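Local coordinates for protein N-acylglucosamine 2-epimerase (PDB 5X32) that catalyses the reversible isomerization of D-mannose to D-fructose, and of D-lyxose less efficiently, but does not accept D-glucose, at residues A[83-88]-A[119-124]; A[113-118]-A[138-143]. All blocks are in the same frame, centred on the assembly; numbering follows the deposited sequence.

Contact 1: residues A[83-88]-A[119-124]; sequences QYLRQR and ILAYSN
Tyr122 bridges the gap between helix 119-124 and helix 83-88. The short axes stay 11.8 Å apart and cross at -130°, so side chains make the contact. From CB, chi1 of -73° sets CG anti to the carbonyl carbon, and the ring's far end comes up to 83-88. Tyr122 CE1 reaches Leu85 CD2 at 3.6 Å, with Tyr122 CZ also close to that methyl. Leu85 approaches the ring obliquely, and its CD2 also packs on CB of Ala121 at 4.3 Å. At the tip, Tyr122 OH meets the start of the Arg86 chain, 3.8 Å from Arg86 CG. Tyr122 OH also lies at the edge of the guanidinium, 3.5 Å from Arg86 NE, with the two flat groups nearly perpendicular (83°). The hydroxyl shares a hydrogen bond with that of Tyr96. The Arg86 guanidinium makes a cation-pi contact with Trp136. Replacing the tyrosine by an alanine is likely to open a gap beside Leu85 CD2 and leave the Tyr96 hydroxyl without this partner. The contact joins helix 72-89 to helix 112-127, across the strand region between them in the chain, in the (alpha/alpha)6-barrel fold of the N-acylglucosamine 2-epimerase family.

Contact 2: residues A[113-118]-A[138-143]; sequences YGLAFV and EVTYDL. With PO4 (phosphate ion), chain C.
Leu115 and Val118 of helix 113-118 pack on Thr140 and Leu143 of helix 138-143. The two helices follow each other in the chain and form an antiparallel alpha-hairpin within the (alpha/alpha)6 barrel of this family. Their short axes run 10.1 Å apart at 162°. The backbones are nearest at Leu115 and Thr140.

The seam is apolar. CD2 of Leu115 touches two methyls. Leu115 CD2 meets CD2 of Leu143 at 3.8 Å and CG2 of Thr140 at 4.1 Å. The two leucine side chains cross at about a right angle, and Leu115 CD1 also touches Leu143 CD2. Val118 comes in one turn further along. Val118 CG1 reaches CG2 of Thr140, also at 4.1 Å, so this threonine methyl serves both residues of the facing helix.

In Thr140, chi1 of -53° places OG1 beside the backbone N and CG2 anti to it, and CG2 is the methyl that meets the partner helix. Its OG1 is tied back to the carbonyl oxygen of Trp136, one turn earlier in the same helix. That bond helps fix the rotation of the side chain and satisfies its hydroxyl. Outside the seam, Tyr96 touches both Leu115 and Val118, while Trp164 touches Leu143.

Tyr113 and Phe117 of the same helix as Leu115 take no part in the seam, and both rings meet His178. A phosphate ion, probably from the crystallisation liquor, is hydrogen-bonded to His178 NE2. A bond from Tyr113 OH to phosphate O4 is modelled at 2.3 Å, a doubtfully short length. Phosphate O4 lies at the ring's edge, in its plane, 3.5 Å from Tyr113 CZ.

Following the chain from the N terminus, contact 1 starts on helix 72-89. Strands 99-101 and 104-111 come next, before helix 112-127 begins. Contact 2 starts there, at 113-118. Contact 1 closes directly after it, at 119-124, after 30 intervening residues. Contact 2 closes at 138-143 on helix 133-147, with 19 residues between its segments. The two loops therefore cross. Helix 112-127 is the shared element, joined to helix 72-89 by contact 1 and to helix 133-147 by contact 2. The contacts also touch directly: Tyr122 CE2 lies 3.6 Å from Thr140 OG1, and Ile119 CG1 lies 3.7 Å from Thr140 CG2.

Contact 1: residues A[83-88]-A[119-124]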
ATOM      1  N   GLN A  83      -4.522  16.472  11.673  1.00 57.86           N
ATOM      2  CA  GLN A  83      -4.761  16.902  13.045  1.00 67.88           C
ATOM      3  C   GLN A  83      -5.009  15.688  13.924  1.00 64.12           C
ATOM      4  O   GLN A  83      -4.395  15.545  14.987  1.00 64.75           O
ATOM      5  CB  GLN A  83      -5.940  17.878  13.112  1.00 63.80           C
ATOM      6  CG  GLN A  83      -5.595  19.264  12.613  1.00 60.38           C
ATOM      7  CD  GLN A  83      -6.817  20.146  12.456  1.00 73.82           C
ATOM      8  OE1 GLN A  83      -7.912  19.804  12.909  1.00 79.76           O
ATOM      9  NE2 GLN A  83      -6.638  21.288  11.795  1.00 70.16           N
ATOM     10  N   TYR A  84      -5.877  14.790  13.469  1.00 60.19           N
ATOM     11  CA  TYR A  84      -6.146  13.585  14.258  1.00 58.94           C
ATOM     12  C   TYR A  84      -4.883  12.746  14.436  1.00 59.63           C
ATOM     13  O   TYR A  84      -4.673  12.108  15.474  1.00 57.45           O
ATOM     14  CB  TYR A  84      -7.191  12.727  13.591  1.00 58.10           C
ATOM     15  CG  TYR A  84      -7.690  11.597  14.448  1.00 57.43           C
ATOM     16  CD1 TYR A  84      -8.591  11.824  15.471  1.00 52.85           C
ATOM     17  CD2 TYR A  84      -7.217  10.300  14.258  1.00 56.94           C
ATOM     18  CE1 TYR A  84      -9.054  10.782  16.252  1.00 58.08           C
ATOM     19  CE2 TYR A  84      -7.664   9.255  15.036  1.00 55.02           C
ATOM     20  CZ  TYR A  84      -8.584   9.497  16.031  1.00 59.93           C
ATOM     21  OH  TYR A  84      -9.025   8.450  16.808  1.00 57.32           O
ATOM     22  N   LEU A  85      -4.057  12.726  13.401  1.00 56.43           N
ATOM     23  CA  LEU A  85      -2.853  11.925  13.447  1.00 58.86           C
ATOM     24  C   LEU A  85      -1.979  12.431  14.575  1.00 60.15           C
ATOM     25  O   LEU A  85      -1.538  11.661  15.429  1.00 57.40           O
ATOM     26  CB  LEU A  85      -2.111  11.973  12.105  1.00 52.55           C
ATOM     27  CG  LEU A  85      -0.794  11.198  12.045  1.00 56.14           C
ATOM     28  CD1 LEU A  85      -0.992   9.727  12.386  1.00 54.92           C
ATOM     29  CD2 LEU A  85      -0.165  11.334  10.665  1.00 56.61           C
ATOM     30  N   ARG A  86      -1.791  13.746  14.613  1.00 65.71           N
ATOM     31  CA  ARG A  86      -0.797  14.323  15.511  1.00 65.02           C
ATOM     32  C   ARG A  86      -1.278  14.519  16.948  1.00 58.62           C
ATOM     33  O   ARG A  86      -0.482  14.470  17.883  1.00 66.21           O
ATOM     34  CB  ARG A  86      -0.330  15.655  14.952  1.00 61.51           C
ATOM     35  CG  ARG A  86       0.120  15.578  13.521  1.00 61.60           C
ATOM     36  CD  ARG A  86       1.150  16.623  13.268  1.00 64.05           C
ATOM     37  NE  ARG A  86       2.355  16.286  14.001  1.00 71.59           N
ATOM     38  CZ  ARG A  86       3.139  17.178  14.582  1.00 75.20           C
ATOM     39  NH1 ARG A  86       2.824  18.469  14.524  1.00 75.58           N
ATOM     40  NH2 ARG A  86       4.221  16.770  15.232  1.00 77.26           N
ATOM     41  N   GLN A  87      -2.570  14.713  17.139  1.00 58.85           N
ATOM     42  CA  GLN A  87      -3.061  15.002  18.487  1.00 65.85           C
ATOM     43  C   GLN A  87      -3.576  13.778  19.224  1.00 66.58           C
ATOM     44  O   GLN A  87      -3.579  13.746  20.460  1.00 66.94           O
ATOM     45  CB  GLN A  87      -4.141  16.077  18.419  1.00 59.99           C
ATOM     46  CG  GLN A  87      -3.665  17.272  17.614  1.00 65.46           C
ATOM     47  CD  GLN A  87      -4.732  18.317  17.401  1.00 74.02           C
ATOM     48  OE1 GLN A  87      -5.885  18.150  17.813  1.00 71.74           O
ATOM     49  NE2 GLN A  87      -4.358  19.403  16.727  1.00 74.97           N
ATOM     50  N   ARG A  88      -4.010  12.773  18.470  1.00 61.64           N
ATOM     51  CA  ARG A  88      -4.582  11.585  19.078  1.00 53.44           C
ATOM     52  C   ARG A  88      -3.635  10.402  18.950  1.00 58.63           C
ATOM     53  O   ARG A  88      -3.453   9.652  19.918  1.00 54.52           O
ATOM     54  CB  ARG A  88      -5.938  11.261  18.452  1.00 50.67           C
ATOM     55  CG  ARG A  88      -6.607  10.066  19.064  1.00 50.35           C
ATOM     56  CD  ARG A  88      -6.598  10.158  20.555  1.00 50.42           C
ATOM     57  NE  ARG A  88      -7.289   9.048  21.195  1.00 51.81           N
ATOM     58  CZ  ARG A  88      -6.642   8.013  21.713  1.00 54.84           C
ATOM     59  NH1 ARG A  88      -5.314   7.983  21.649  1.00 55.30           N
ATOM     60  NH2 ARG A  88      -7.306   7.023  22.298  1.00 55.30           N
ATOM     61  N   ILE A 119       5.114   8.402   7.656  1.00 50.81           N
ATOM     62  CA  ILE A 119       5.946   9.143   6.708  1.00 51.77           C
ATOM     63  C   ILE A 119       5.209   9.423   5.394  1.00 54.76           C
ATOM     64  O   ILE A 119       5.258  10.539   4.874  1.00 56.29           O
ATOM     65  CB  ILE A 119       7.260   8.387   6.411  1.00 57.10           C
ATOM     66  CG1 ILE A 119       8.218   8.530   7.591  1.00 62.03           C
ATOM     67  CG2 ILE A 119       7.935   8.920   5.152  1.00 59.62           C
ATOM     68  CD1 ILE A 119       9.472   7.731   7.460  1.00 56.45           C
ATOM     69  N   LEU A 120       4.493   8.426   4.882  1.00 51.71           N
ATOM     70  CA  LEU A 120       3.717   8.609   3.657  1.00 55.23           C
ATOM     71  C   LEU A 120       2.704   9.740   3.808  1.00 53.55           C
ATOM     72  O   LEU A 120       2.609  10.649   2.952  1.00 57.07           O
ATOM     73  CB  LEU A 120       3.002   7.310   3.283  1.00 51.64           C
ATOM     74  CG  LEU A 120       2.225   7.374   1.971  1.00 53.81           C
ATOM     75  CD1 LEU A 120       3.165   7.403   0.774  1.00 53.80           C
ATOM     76  CD2 LEU A 120       1.205   6.244   1.877  1.00 58.78           C
ATOM     77  N   ALA A 121       1.968   9.695   4.918  1.00 50.60           N
ATOM     78  CA  ALA A 121       0.977  10.724   5.216  1.00 56.61           C
ATOM     79  C   ALA A 121       1.634  12.106   5.341  1.00 59.41           C
ATOM     80  O   ALA A 121       1.118  13.084   4.797  1.00 65.10           O
ATOM     81  CB  ALA A 121       0.208  10.386   6.491  1.00 53.38           C
ATOM     82  N   TYR A 122       2.781  12.195   6.017  1.00 54.86           N
ATOM     83  CA  TYR A 122       3.452  13.501   6.126  1.00 64.65           C
ATOM     84  C   TYR A 122       3.923  14.011   4.769  1.00 68.05           C
ATOM     85  O   TYR A 122       3.799  15.214   4.516  1.00 63.30           O
ATOM     86  CB  TYR A 122       4.633  13.461   7.118  1.00 61.47           C
ATOM     87  CG  TYR A 122       4.169  13.381   8.559  1.00 58.15           C
ATOM     88  CD1 TYR A 122       2.902  13.816   8.909  1.00 51.45           C
ATOM     89  CD2 TYR A 122       4.971  12.825   9.552  1.00 54.77           C
ATOM     90  CE1 TYR A 122       2.451  13.733  10.206  1.00 58.86           C
ATOM     91  CE2 TYR A 122       4.528  12.737  10.859  1.00 52.72           C
ATOM     92  CZ  TYR A 122       3.262  13.197  11.181  1.00 55.60           C
ATOM     93  OH  TYR A 122       2.783  13.119  12.470  1.00 55.30           O
ATOM     94  N   SER A 123       4.418  13.119   3.895  1.00 60.30           N
ATOM     95  CA  SER A 123       4.769  13.529   2.534  1.00 58.91           C
ATOM     96  C   SER A 123       3.571  14.204   1.902  1.00 63.38           C
ATOM     97  O   SER A 123       3.657  15.337   1.433  1.00 65.56           O
ATOM     98  CB  SER A 123       5.183  12.345   1.656  1.00 63.85           C
ATOM     99  OG  SER A 123       6.318  11.676   2.161  1.00 74.13           O
ATOM    100  N   ASN A 124       2.426  13.542   1.964  1.00 58.09           N
ATOM    101  CA  ASN A 124       1.256  14.113   1.315  1.00 65.88           C
ATOM    102  C   ASN A 124       0.840  15.460   1.928  1.00 67.92           C
ATOM    103  O   ASN A 124       0.449  16.406   1.205  1.00 67.48           O
ATOM    104  CB  ASN A 124       0.117  13.104   1.344  1.00 59.95           C
ATOM    105  CG  ASN A 124       0.249  12.088   0.229  1.00 65.36           C
ATOM    106  OD1 ASN A 124      -0.240  12.308  -0.879  1.00 66.21           O
ATOM    107  ND2 ASN A 124       0.962  10.988   0.499  1.00 62.58           N
TER

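Contact 2: residues A[113-118]-A[138-143]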
ATOM      1  N   TYR A 113       5.787  -0.777  10.105  1.00 46.32           N
ATOM      2  CA  TYR A 113       4.758  -0.622   9.082  1.00 47.96           C
ATOM      3  C   TYR A 113       3.970   0.697   9.253  1.00 51.90           C
ATOM      4  O   TYR A 113       3.829   1.517   8.311  1.00 47.93           O
ATOM      5  CB  TYR A 113       3.817  -1.827   9.163  1.00 52.60           C
ATOM      6  CG  TYR A 113       2.783  -1.954   8.062  1.00 58.87           C
ATOM      7  CD1 TYR A 113       1.555  -1.305   8.150  1.00 55.10           C
ATOM      8  CD2 TYR A 113       3.013  -2.757   6.956  1.00 58.24           C
ATOM      9  CE1 TYR A 113       0.619  -1.426   7.153  1.00 54.50           C
ATOM     10  CE2 TYR A 113       2.073  -2.885   5.959  1.00 59.87           C
ATOM     11  CZ  TYR A 113       0.883  -2.219   6.062  1.00 53.19           C
ATOM     12  OH  TYR A 113      -0.050  -2.345   5.073  1.00 55.30           O
ATOM     13  N   GLY A 114       3.529   0.918  10.492  1.00 51.26           N
ATOM     14  CA  GLY A 114       2.834   2.128  10.872  1.00 48.44           C
ATOM     15  C   GLY A 114       3.676   3.353  10.601  1.00 49.02           C
ATOM     16  O   GLY A 114       3.213   4.305   9.980  1.00 42.11           O
ATOM     17  N   LEU A 115       4.927   3.326  11.046  1.00 53.11           N
ATOM     18  CA  LEU A 115       5.817   4.468  10.853  1.00 57.42           C
ATOM     19  C   LEU A 115       5.988   4.804   9.362  1.00 56.96           C
ATOM     20  O   LEU A 115       6.003   5.981   8.981  1.00 55.44           O
ATOM     21  CB  LEU A 115       7.175   4.191  11.505  1.00 60.32           C
ATOM     22  CG  LEU A 115       7.224   4.294  13.036  1.00 57.90           C
ATOM     23  CD1 LEU A 115       8.652   4.097  13.518  1.00 56.90           C
ATOM     24  CD2 LEU A 115       6.645   5.609  13.558  1.00 54.43           C
ATOM     25  N   ALA A 116       6.087   3.771   8.524  1.00 51.73           N
ATOM     26  CA  ALA A 116       6.163   3.991   7.086  1.00 56.35           C
ATOM     27  C   ALA A 116       4.935   4.761   6.650  1.00 48.54           C
ATOM     28  O   ALA A 116       5.045   5.780   5.977  1.00 51.31           O
ATOM     29  CB  ALA A 116       6.290   2.658   6.310  1.00 50.61           C
ATOM     30  N   PHE A 117       3.758   4.326   7.077  1.00 51.12           N
ATOM     31  CA  PHE A 117       2.578   5.039   6.597  1.00 50.91           C
ATOM     32  C   PHE A 117       2.460   6.444   7.212  1.00 53.86           C
ATOM     33  O   PHE A 117       1.855   7.351   6.613  1.00 49.80           O
ATOM     34  CB  PHE A 117       1.319   4.219   6.836  1.00 50.51           C
ATOM     35  CG  PHE A 117       0.991   3.314   5.691  1.00 45.99           C
ATOM     36  CD1 PHE A 117       0.537   3.839   4.499  1.00 44.07           C
ATOM     37  CD2 PHE A 117       1.140   1.943   5.803  1.00 50.43           C
ATOM     38  CE1 PHE A 117       0.250   3.014   3.425  1.00 48.00           C
ATOM     39  CE2 PHE A 117       0.854   1.107   4.730  1.00 54.75           C
ATOM     40  CZ  PHE A 117       0.398   1.647   3.543  1.00 51.58           C
ATOM     41  N   VAL A 118       3.067   6.640   8.386  1.00 56.57           N
ATOM     42  CA  VAL A 118       3.123   7.958   9.001  1.00 50.91           C
ATOM     43  C   VAL A 118       3.962   8.894   8.113  1.00 53.59           C
ATOM     44  O   VAL A 118       3.541  10.026   7.809  1.00 53.09           O
ATOM     45  CB  VAL A 118       3.709   7.900  10.431  1.00 57.66           C
ATOM     46  CG1 VAL A 118       4.056   9.307  10.938  1.00 51.77           C
ATOM     47  CG2 VAL A 118       2.709   7.268  11.379  1.00 56.72           C
ATOM     48  N   GLU A 138      11.204  14.403   8.601  1.00 70.35           N
ATOM     49  CA  GLU A 138      12.582  14.370   9.060  1.00 73.88           C
ATOM     50  C   GLU A 138      12.615  13.811  10.479  1.00 70.16           C
ATOM     51  O   GLU A 138      13.503  13.015  10.805  1.00 67.03           O
ATOM     52  CB  GLU A 138      13.197  15.769   8.953  1.00 73.10           C
ATOM     53  CG  GLU A 138      14.440  16.037   9.758  1.00 76.10           C
ATOM     54  CD  GLU A 138      14.863  17.507   9.662  1.00 87.40           C
ATOM     55  OE1 GLU A 138      14.631  18.155   8.610  1.00 79.80           O
ATOM     56  OE2 GLU A 138      15.387  18.029  10.669  1.00 95.17           O
ATOM     57  N   VAL A 139      11.626  14.180  11.299  1.00 62.01           N
ATOM     58  CA  VAL A 139      11.601  13.681  12.670  1.00 62.49           C
ATOM     59  C   VAL A 139      11.373  12.180  12.652  1.00 67.95           C
ATOM     60  O   VAL A 139      12.105  11.415  13.290  1.00 67.74           O
ATOM     61  CB  VAL A 139      10.486  14.307  13.536  1.00 66.26           C
ATOM     62  CG1 VAL A 139      10.448  13.617  14.915  1.00 53.04           C
ATOM     63  CG2 VAL A 139      10.656  15.815  13.667  1.00 60.47           C
ATOM     64  N   THR A 140      10.376  11.760  11.874  1.00 67.30           N
ATOM     65  CA  THR A 140       9.933  10.375  11.911  1.00 64.41           C
ATOM     66  C   THR A 140      11.018   9.460  11.377  1.00 62.53           C
ATOM     67  O   THR A 140      11.294   8.386  11.947  1.00 61.37           O
ATOM     68  CB  THR A 140       8.637  10.199  11.123  1.00 65.89           C
ATOM     69  OG1 THR A 140       7.682  11.158  11.596  1.00 67.44           O
ATOM     70  CG2 THR A 140       8.081   8.795  11.321  1.00 61.20           C
ATOM     71  N   TYR A 141      11.693   9.929  10.338  1.00 60.63           N
ATOM     72  CA  TYR A 141      12.805   9.172   9.798  1.00 66.46           C
ATOM     73  C   TYR A 141      13.827   8.893  10.909  1.00 70.01           C
ATOM     74  O   TYR A 141      14.303   7.760  11.045  1.00 70.30           O
ATOM     75  CB  TYR A 141      13.454   9.920   8.617  1.00 64.35           C
ATOM     76  CG  TYR A 141      14.555   9.133   7.954  1.00 69.34           C
ATOM     77  CD1 TYR A 141      15.864   9.224   8.400  1.00 71.05           C
ATOM     78  CD2 TYR A 141      14.283   8.277   6.897  1.00 68.66           C
ATOM     79  CE1 TYR A 141      16.872   8.500   7.798  1.00 73.97           C
ATOM     80  CE2 TYR A 141      15.280   7.552   6.287  1.00 64.31           C
ATOM     81  CZ  TYR A 141      16.575   7.660   6.739  1.00 72.52           C
ATOM     82  OH  TYR A 141      17.583   6.926   6.139  1.00 71.75           O
ATOM     83  N   ASP A 142      14.094   9.880  11.769  1.00 68.43           N
ATOM     84  CA  ASP A 142      15.133   9.653  12.763  1.00 70.08           C
ATOM     85  C   ASP A 142      14.645   8.754  13.881  1.00 70.57           C
ATOM     86  O   ASP A 142      15.432   7.945  14.392  1.00 71.32           O
ATOM     87  CB  ASP A 142      15.663  10.973  13.339  1.00 71.52           C
ATOM     88  CG  ASP A 142      15.985  11.987  12.268  1.00 83.49           C
ATOM     89  OD1 ASP A 142      16.823  11.685  11.380  1.00 87.56           O
ATOM     90  OD2 ASP A 142      15.483  13.120  12.374  1.00 82.66           O
ATOM     91  N   LEU A 143      13.342   8.797  14.168  1.00 67.11           N
ATOM     92  CA  LEU A 143      12.774   7.859  15.119  1.00 62.74           C
ATOM     93  C   LEU A 143      13.066   6.449  14.635  1.00 72.54           C
ATOM     94  O   LEU A 143      13.436   5.570  15.418  1.00 73.35           O
ATOM     95  CB  LEU A 143      11.279   8.081  15.257  1.00 63.10           C
ATOM     96  CG  LEU A 143      10.525   7.025  16.060  1.00 66.81           C
ATOM     97  CD1 LEU A 143      10.961   6.996  17.504  1.00 71.95           C
ATOM     98  CD2 LEU A 143       9.039   7.312  15.994  1.00 64.97           C
TER
HETATM   99  P   PO4 C 401       0.237  -4.841   2.368  1.00 84.04           P
HETATM  100  O1  PO4 C 401       1.460  -5.332   3.113  1.00 72.41           O
HETATM  101  O2  PO4 C 401      -0.756  -5.985   2.235  1.00 73.69           O
HETATM  102  O3  PO4 C 401       0.560  -4.333   0.972  1.00 69.96           O
HETATM  103  O4  PO4 C 401      -0.320  -3.697   3.178  1.00 72.61           O